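Local coordinates for phosphoribosylamine--glycine ligase (PDB 1VKZ), which catalyses the ATP-dependent ligation of glycine to 5-phosphoribosylamine, giving glycinamide ribonucleotide in de novo purine biosynthesis, at residues L21-A33 / P351-E363. Numbering follows the deposited sequence.
Sequences LGSGGREHAIGWA and PEEGLIFFAGVAE
His28 and Phe358 make the polar link between helix 25-33 and strand 356-358: the backbone N of Phe358 donates to His28 ND1 at 3.1 Å, almost perfectly straight (177°) and in the plane of the imidazole. With CG of His28 anti to its own backbone N (chi1 -175°), the ring reaches from the helix to the strand. NE2, on the other side of the ring, is hydrogen-bonded to Asp53, so both ring nitrogens are engaged and the rotation of the imidazole is fixed.

Aromatic contacts flank the His28 ring and extend to Trp32. Phe357 turns its edge to a face of His28, a T-shaped pair with ring planes at 84°, and also presents its edge to the five-membered ring of Trp32, CE1 lying 3.8 Å from Trp32 CG. Phe358 instead meets His28 rim to rim, CD1 being 3.4 Å from CE1 of the imidazole. The methyl of Ala29 sits over the centre of the Phe357 ring in a CH-pi contact, CB 3.8 Å from the centroid. Leu355 CD1 packs against the Trp32 indole, 3.8 Å from NE1.

At the start of the helix the backbones close in. Ala359 CB packs 3.6 Å from Gly25 N, and Gly25 CA makes a CA-H...O contact with Phe358 O. Gly24 is the N-cap residue, and its N-H is taken by Glu27 OE1 from the first turn.

The first helix of the Rossmann-like N domain is thus joined to strand 356-364 of the six-stranded antiparallel sheet, in the C-domain part of the chain. Since ND1 accepts the Phe358 N-H, a neutral His28 would carry its proton on NE2, facing Asp53; that carboxylate probably polarises the ring and strengthens ND1 as an acceptor.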
ATOM      1  N   LEU A  21      -8.020  11.509   3.383  1.00 42.93           N
ATOM      2  CA  LEU A  21      -9.110  10.532   3.260  1.00 41.81           C
ATOM      3  C   LEU A  21      -8.665   9.134   3.724  1.00 39.01           C
ATOM      4  O   LEU A  21      -7.698   8.606   3.250  1.00 37.34           O
ATOM      5  CB  LEU A  21      -9.618  10.525   1.833  1.00 40.62           C
ATOM      6  CG  LEU A  21     -10.304  11.789   1.288  1.00 37.50           C
ATOM      7  CD1 LEU A  21     -10.021  13.060   1.982  1.00 45.23           C
ATOM      8  CD2 LEU A  21      -9.952  11.954  -0.180  1.00 40.44           C
ATOM      9  N   GLY A  22      -9.378   8.579   4.695  1.00 40.53           N
ATOM     10  CA  GLY A  22      -9.150   7.240   5.175  1.00 41.06           C
ATOM     11  C   GLY A  22      -9.136   7.123   6.689  1.00 43.73           C
ATOM     12  O   GLY A  22      -9.342   8.108   7.422  1.00 41.15           O
ATOM     13  N   SER A  23      -8.879   5.899   7.151  1.00 45.05           N
ATOM     14  CA  SER A  23      -8.954   5.569   8.568  1.00 47.69           C
ATOM     15  C   SER A  23      -7.857   4.626   9.109  1.00 47.88           C
ATOM     16  O   SER A  23      -7.949   4.201  10.267  1.00 51.98           O
ATOM     17  CB  SER A  23     -10.324   4.933   8.843  1.00 46.58           C
ATOM     18  OG  SER A  23     -10.596   3.978   7.840  1.00 53.59           O
ATOM     19  N   GLY A  24      -6.833   4.320   8.308  1.00 46.57           N
ATOM     20  CA  GLY A  24      -5.796   3.377   8.692  1.00 45.88           C
ATOM     21  C   GLY A  24      -4.579   4.070   9.247  1.00 43.46           C
ATOM     22  O   GLY A  24      -4.587   5.251   9.415  1.00 41.94           O
ATOM     23  N   GLY A  25      -3.535   3.295   9.535  1.00 44.24           N
ATOM     24  CA  GLY A  25      -2.279   3.806  10.076  1.00 42.55           C
ATOM     25  C   GLY A  25      -1.475   4.598   9.082  1.00 42.01           C
ATOM     26  O   GLY A  25      -0.746   5.496   9.476  1.00 46.82           O
ATOM     27  N   ARG A  26      -1.624   4.294   7.791  1.00 41.39           N
ATOM     28  CA  ARG A  26      -1.029   5.084   6.694  1.00 40.20           C
ATOM     29  C   ARG A  26      -1.532   6.500   6.769  1.00 42.68           C
ATOM     30  O   ARG A  26      -0.764   7.454   6.753  1.00 46.02           O
ATOM     31  CB  ARG A  26      -1.434   4.450   5.376  1.00 40.02           C
ATOM     32  CG  ARG A  26      -1.082   5.160   4.095  1.00 42.52           C
ATOM     33  CD  ARG A  26      -1.442   4.336   2.856  1.00 44.53           C
ATOM     34  NE  ARG A  26      -2.839   3.895   2.859  1.00 55.88           N
ATOM     35  CZ  ARG A  26      -3.336   2.793   2.262  1.00 55.22           C
ATOM     36  NH1 ARG A  26      -2.578   1.954   1.578  1.00 52.68           N
ATOM     37  NH2 ARG A  26      -4.632   2.529   2.364  1.00 60.07           N
ATOM     38  N   GLU A  27      -2.843   6.629   6.914  1.00 43.38           N
ATOM     39  CA  GLU A  27      -3.503   7.899   6.941  1.00 41.38           C
ATOM     40  C   GLU A  27      -3.070   8.665   8.183  1.00 43.39           C
ATOM     41  O   GLU A  27      -2.747   9.854   8.116  1.00 43.38           O
ATOM     42  CB  GLU A  27      -5.006   7.682   6.929  1.00 40.78           C
ATOM     43  CG  GLU A  27      -5.560   7.252   5.575  1.00 42.45           C
ATOM     44  CD  GLU A  27      -5.311   5.795   5.180  1.00 49.92           C
ATOM     45  OE1 GLU A  27      -5.144   4.889   6.038  1.00 55.94           O
ATOM     46  OE2 GLU A  27      -5.320   5.530   3.979  1.00 50.47           O
ATOM     47  N   HIS A  28      -3.058   7.973   9.311  1.00 42.44           N
ATOM     48  CA  HIS A  28      -2.649   8.577  10.553  1.00 42.40           C
ATOM     49  C   HIS A  28      -1.172   8.938  10.493  1.00 40.23           C
ATOM     50  O   HIS A  28      -0.793  10.004  10.913  1.00 42.48           O
ATOM     51  CB  HIS A  28      -2.985   7.648  11.734  1.00 42.96           C
ATOM     52  CG  HIS A  28      -2.706   8.248  13.074  1.00 34.19           C
ATOM     53  ND1 HIS A  28      -2.560   7.482  14.213  1.00 34.50           N
ATOM     54  CD2 HIS A  28      -2.536   9.534  13.461  1.00 42.31           C
ATOM     55  CE1 HIS A  28      -2.307   8.277  15.241  1.00 37.83           C
ATOM     56  NE2 HIS A  28      -2.268   9.524  14.811  1.00 34.97           N
ATOM     57  N   ALA A  29      -0.343   8.069   9.947  1.00 42.23           N
ATOM     58  CA  ALA A  29       1.057   8.403   9.754  1.00 43.36           C
ATOM     59  C   ALA A  29       1.228   9.669   8.886  1.00 42.31           C
ATOM     60  O   ALA A  29       1.951  10.607   9.258  1.00 44.14           O
ATOM     61  CB  ALA A  29       1.790   7.243   9.172  1.00 44.37           C
ATOM     62  N   ILE A  30       0.554   9.711   7.752  1.00 41.13           N
ATOM     63  CA  ILE A  30       0.627  10.875   6.874  1.00 42.78           C
ATOM     64  C   ILE A  30       0.154  12.156   7.597  1.00 42.33           C
ATOM     65  O   ILE A  30       0.835  13.165   7.596  1.00 42.92           O
ATOM     66  CB  ILE A  30      -0.131  10.631   5.602  1.00 40.86           C
ATOM     67  CG1 ILE A  30       0.579   9.552   4.780  1.00 43.88           C
ATOM     68  CG2 ILE A  30      -0.178  11.892   4.804  1.00 46.15           C
ATOM     69  CD1 ILE A  30      -0.226   9.020   3.633  1.00 38.94           C
ATOM     70  N   GLY A  31      -0.960  12.065   8.294  1.00 42.71           N
ATOM     71  CA  GLY A  31      -1.424  13.184   9.101  1.00 41.52           C
ATOM     72  C   GLY A  31      -0.524  13.522  10.252  1.00 41.42           C
ATOM     73  O   GLY A  31      -0.495  14.626  10.704  1.00 38.96           O
ATOM     74  N   TRP A  32       0.187  12.532  10.771  1.00 47.08           N
ATOM     75  CA  TRP A  32       1.049  12.761  11.930  1.00 46.68           C
ATOM     76  C   TRP A  32       2.214  13.667  11.505  1.00 47.86           C
ATOM     77  O   TRP A  32       2.469  14.669  12.135  1.00 45.87           O
ATOM     78  CB  TRP A  32       1.507  11.415  12.502  1.00 46.56           C
ATOM     79  CG  TRP A  32       2.616  11.509  13.493  1.00 42.32           C
ATOM     80  CD1 TRP A  32       2.516  11.782  14.817  1.00 41.26           C
ATOM     81  CD2 TRP A  32       4.013  11.303  13.228  1.00 42.62           C
ATOM     82  NE1 TRP A  32       3.764  11.769  15.401  1.00 38.67           N
ATOM     83  CE2 TRP A  32       4.703  11.487  14.447  1.00 39.74           C
ATOM     84  CE3 TRP A  32       4.752  10.965  12.082  1.00 43.60           C
ATOM     85  CZ2 TRP A  32       6.089  11.348  14.557  1.00 42.91           C
ATOM     86  CZ3 TRP A  32       6.145  10.851  12.194  1.00 45.36           C
ATOM     87  CH2 TRP A  32       6.786  11.029  13.423  1.00 41.93           C
ATOM     88  N   ALA A  33       2.854  13.322  10.385  1.00 48.58           N
ATOM     89  CA  ALA A  33       3.941  14.103   9.796  1.00 47.09           C
ATOM     90  C   ALA A  33       3.576  15.558   9.483  1.00 47.23           C
ATOM     91  O   ALA A  33       4.321  16.500   9.790  1.00 48.10           O
ATOM     92  CB  ALA A  33       4.403  13.451   8.538  1.00 49.07           C
ATOM     93  N   PRO A 351       0.092   2.430  26.680  1.00 48.10           N
ATOM     94  CA  PRO A 351       1.076   3.079  27.552  1.00 50.63           C
ATOM     95  C   PRO A 351       1.023   4.615  27.604  1.00 52.61           C
ATOM     96  O   PRO A 351       0.319   5.255  26.815  1.00 52.49           O
ATOM     97  CB  PRO A 351       2.413   2.628  26.949  1.00 51.98           C
ATOM     98  CG  PRO A 351       2.102   2.259  25.558  1.00 48.87           C
ATOM     99  CD  PRO A 351       0.730   1.721  25.561  1.00 47.40           C
ATOM    100  N   GLU A 352       1.788   5.186  28.543  1.00 55.97           N
ATOM    101  CA  GLU A 352       1.959   6.644  28.649  1.00 56.81           C
ATOM    102  C   GLU A 352       2.588   7.207  27.368  1.00 58.37           C
ATOM    103  O   GLU A 352       2.099   8.200  26.823  1.00 60.85           O
ATOM    104  CB  GLU A 352       2.806   7.010  29.871  1.00 56.27           C
ATOM    105  N   GLU A 353       3.646   6.568  26.863  1.00 57.43           N
ATOM    106  CA  GLU A 353       4.279   7.047  25.626  1.00 57.35           C
ATOM    107  C   GLU A 353       4.621   5.941  24.613  1.00 54.70           C
ATOM    108  O   GLU A 353       4.346   4.759  24.833  1.00 55.76           O
ATOM    109  CB  GLU A 353       5.477   7.977  25.937  1.00 56.76           C
ATOM    110  CG  GLU A 353       6.738   7.332  26.500  1.00 59.37           C
ATOM    111  CD  GLU A 353       7.796   8.385  26.853  1.00 60.95           C
ATOM    112  OE1 GLU A 353       8.046   9.290  26.016  1.00 67.65           O
ATOM    113  OE2 GLU A 353       8.366   8.328  27.969  1.00 62.10           O
ATOM    114  N   GLY A 354       5.180   6.365  23.484  1.00 52.16           N
ATOM    115  CA  GLY A 354       5.472   5.482  22.355  1.00 50.27           C
ATOM    116  C   GLY A 354       4.845   6.011  21.081  1.00 47.53           C
ATOM    117  O   GLY A 354       3.764   6.579  21.098  1.00 47.15           O
ATOM    118  N   LEU A 355       5.530   5.825  19.970  1.00 46.29           N
ATOM    119  CA  LEU A 355       4.966   6.163  18.703  1.00 44.35           C
ATOM    120  C   LEU A 355       4.060   5.042  18.244  1.00 43.19           C
ATOM    121  O   LEU A 355       4.513   3.993  17.849  1.00 44.88           O
ATOM    122  CB  LEU A 355       6.061   6.402  17.684  1.00 44.82           C
ATOM    123  CG  LEU A 355       5.538   6.990  16.382  1.00 45.03           C
ATOM    124  CD1 LEU A 355       4.790   8.282  16.663  1.00 47.52           C
ATOM    125  CD2 LEU A 355       6.717   7.211  15.422  1.00 47.05           C
ATOM    126  N   ILE A 356       2.762   5.298  18.270  1.00 45.11           N
ATOM    127  CA  ILE A 356       1.771   4.367  17.764  1.00 44.00           C
ATOM    128  C   ILE A 356       1.002   5.049  16.654  1.00 44.60           C
ATOM    129  O   ILE A 356       0.738   6.241  16.720  1.00 48.06           O
ATOM    130  CB  ILE A 356       0.795   3.936  18.890  1.00 45.18           C
ATOM    131  CG1 ILE A 356       1.559   3.343  20.052  1.00 31.84           C
ATOM    132  CG2 ILE A 356      -0.228   2.878  18.385  1.00 46.76           C
ATOM    133  CD1 ILE A 356       0.703   3.047  21.204  1.00 44.60           C
ATOM    134  N   PHE A 357       0.689   4.297  15.603  1.00 45.30           N
ATOM    135  CA  PHE A 357      -0.244   4.737  14.595  1.00 43.76           C
ATOM    136  C   PHE A 357      -1.448   3.846  14.739  1.00 43.70           C
ATOM    137  O   PHE A 357      -1.313   2.651  14.859  1.00 43.78           O
ATOM    138  CB  PHE A 357       0.351   4.628  13.213  1.00 43.09           C
ATOM    139  CG  PHE A 357       1.530   5.513  12.999  1.00 43.64           C
ATOM    140  CD1 PHE A 357       1.429   6.892  13.205  1.00 47.63           C
ATOM    141  CD2 PHE A 357       2.724   5.000  12.569  1.00 40.36           C
ATOM    142  CE1 PHE A 357       2.519   7.726  12.997  1.00 42.02           C
ATOM    143  CE2 PHE A 357       3.815   5.826  12.373  1.00 40.60           C
ATOM    144  CZ  PHE A 357       3.713   7.179  12.576  1.00 37.84           C
ATOM    145  N   PHE A 358      -2.621   4.455  14.736  1.00 44.59           N
ATOM    146  CA  PHE A 358      -3.871   3.791  14.972  1.00 42.61           C
ATOM    147  C   PHE A 358      -4.570   3.539  13.667  1.00 44.27           C
ATOM    148  O   PHE A 358      -4.522   4.357  12.737  1.00 46.96           O
ATOM    149  CB  PHE A 358      -4.753   4.672  15.837  1.00 43.76           C
ATOM    150  CG  PHE A 358      -4.194   4.914  17.214  1.00 46.67           C
ATOM    151  CD1 PHE A 358      -3.324   5.958  17.447  1.00 38.90           C
ATOM    152  CD2 PHE A 358      -4.566   4.112  18.274  1.00 48.08           C
ATOM    153  CE1 PHE A 358      -2.805   6.173  18.680  1.00 45.93           C
ATOM    154  CE2 PHE A 358      -4.049   4.341  19.528  1.00 50.21           C
ATOM    155  CZ  PHE A 358      -3.162   5.372  19.725  1.00 42.66           C
ATOM    156  N   ALA A 359      -5.253   2.404  13.599  1.00 44.37           N
ATOM    157  CA  ALA A 359      -6.010   2.036  12.408  1.00 41.37           C
ATOM    158  C   ALA A 359      -7.378   1.587  12.871  1.00 41.78           C
ATOM    159  O   ALA A 359      -8.276   2.420  13.066  1.00 43.78           O
ATOM    160  CB  ALA A 359      -5.300   0.939  11.649  1.00 40.15           C
ATOM    161  N   GLY A 360      -7.546   0.288  13.078  1.00 42.93           N
ATOM    162  CA  GLY A 360      -8.836  -0.259  13.500  1.00 45.04           C
ATOM    163  C   GLY A 360      -9.134  -0.032  14.974  1.00 44.56           C
ATOM    164  O   GLY A 360      -9.234  -0.990  15.746  1.00 45.43           O
ATOM    165  N   VAL A 361      -9.290   1.231  15.367  1.00 44.10           N
ATOM    166  CA  VAL A 361      -9.706   1.559  16.740  1.00 44.58           C
ATOM    167  C   VAL A 361     -10.900   2.457  16.725  1.00 41.96           C
ATOM    168  O   VAL A 361     -11.007   3.313  15.851  1.00 40.92           O
ATOM    169  CB  VAL A 361      -8.599   2.271  17.539  1.00 47.26           C
ATOM    170  CG1 VAL A 361      -7.372   1.356  17.675  1.00 45.26           C
ATOM    171  CG2 VAL A 361      -8.251   3.645  16.903  1.00 50.01           C
ATOM    172  N   ALA A 362     -11.796   2.251  17.691  1.00 41.73           N
ATOM    173  CA  ALA A 362     -12.983   3.106  17.877  1.00 39.32           C
ATOM    174  C   ALA A 362     -13.147   3.515  19.324  1.00 38.48           C
ATOM    175  O   ALA A 362     -12.493   2.984  20.203  1.00 35.11           O
ATOM    176  CB  ALA A 362     -14.204   2.418  17.398  1.00 38.03           C
ATOM    177  N   GLU A 363     -14.011   4.497  19.552  1.00 43.34           N
ATOM    178  CA  GLU A 363     -14.389   4.912  20.895  1.00 48.24           C
ATOM    179  C   GLU A 363     -15.742   4.288  21.191  1.00 48.82           C
ATOM    180  O   GLU A 363     -16.635   4.334  20.344  1.00 49.47           O
ATOM    181  CB  GLU A 363     -14.512   6.437  21.013  1.00 48.43           C
ATOM    182  CG  GLU A 363     -13.361   7.230  20.393  1.00 57.63           C
ATOM    183  CD  GLU A 363     -13.432   8.733  20.688  1.00 56.32           C
ATOM    184  OE1 GLU A 363     -14.480   9.206  21.190  1.00 65.36           O
ATOM    185  OE2 GLU A 363     -12.434   9.449  20.413  1.00 65.37           O
TER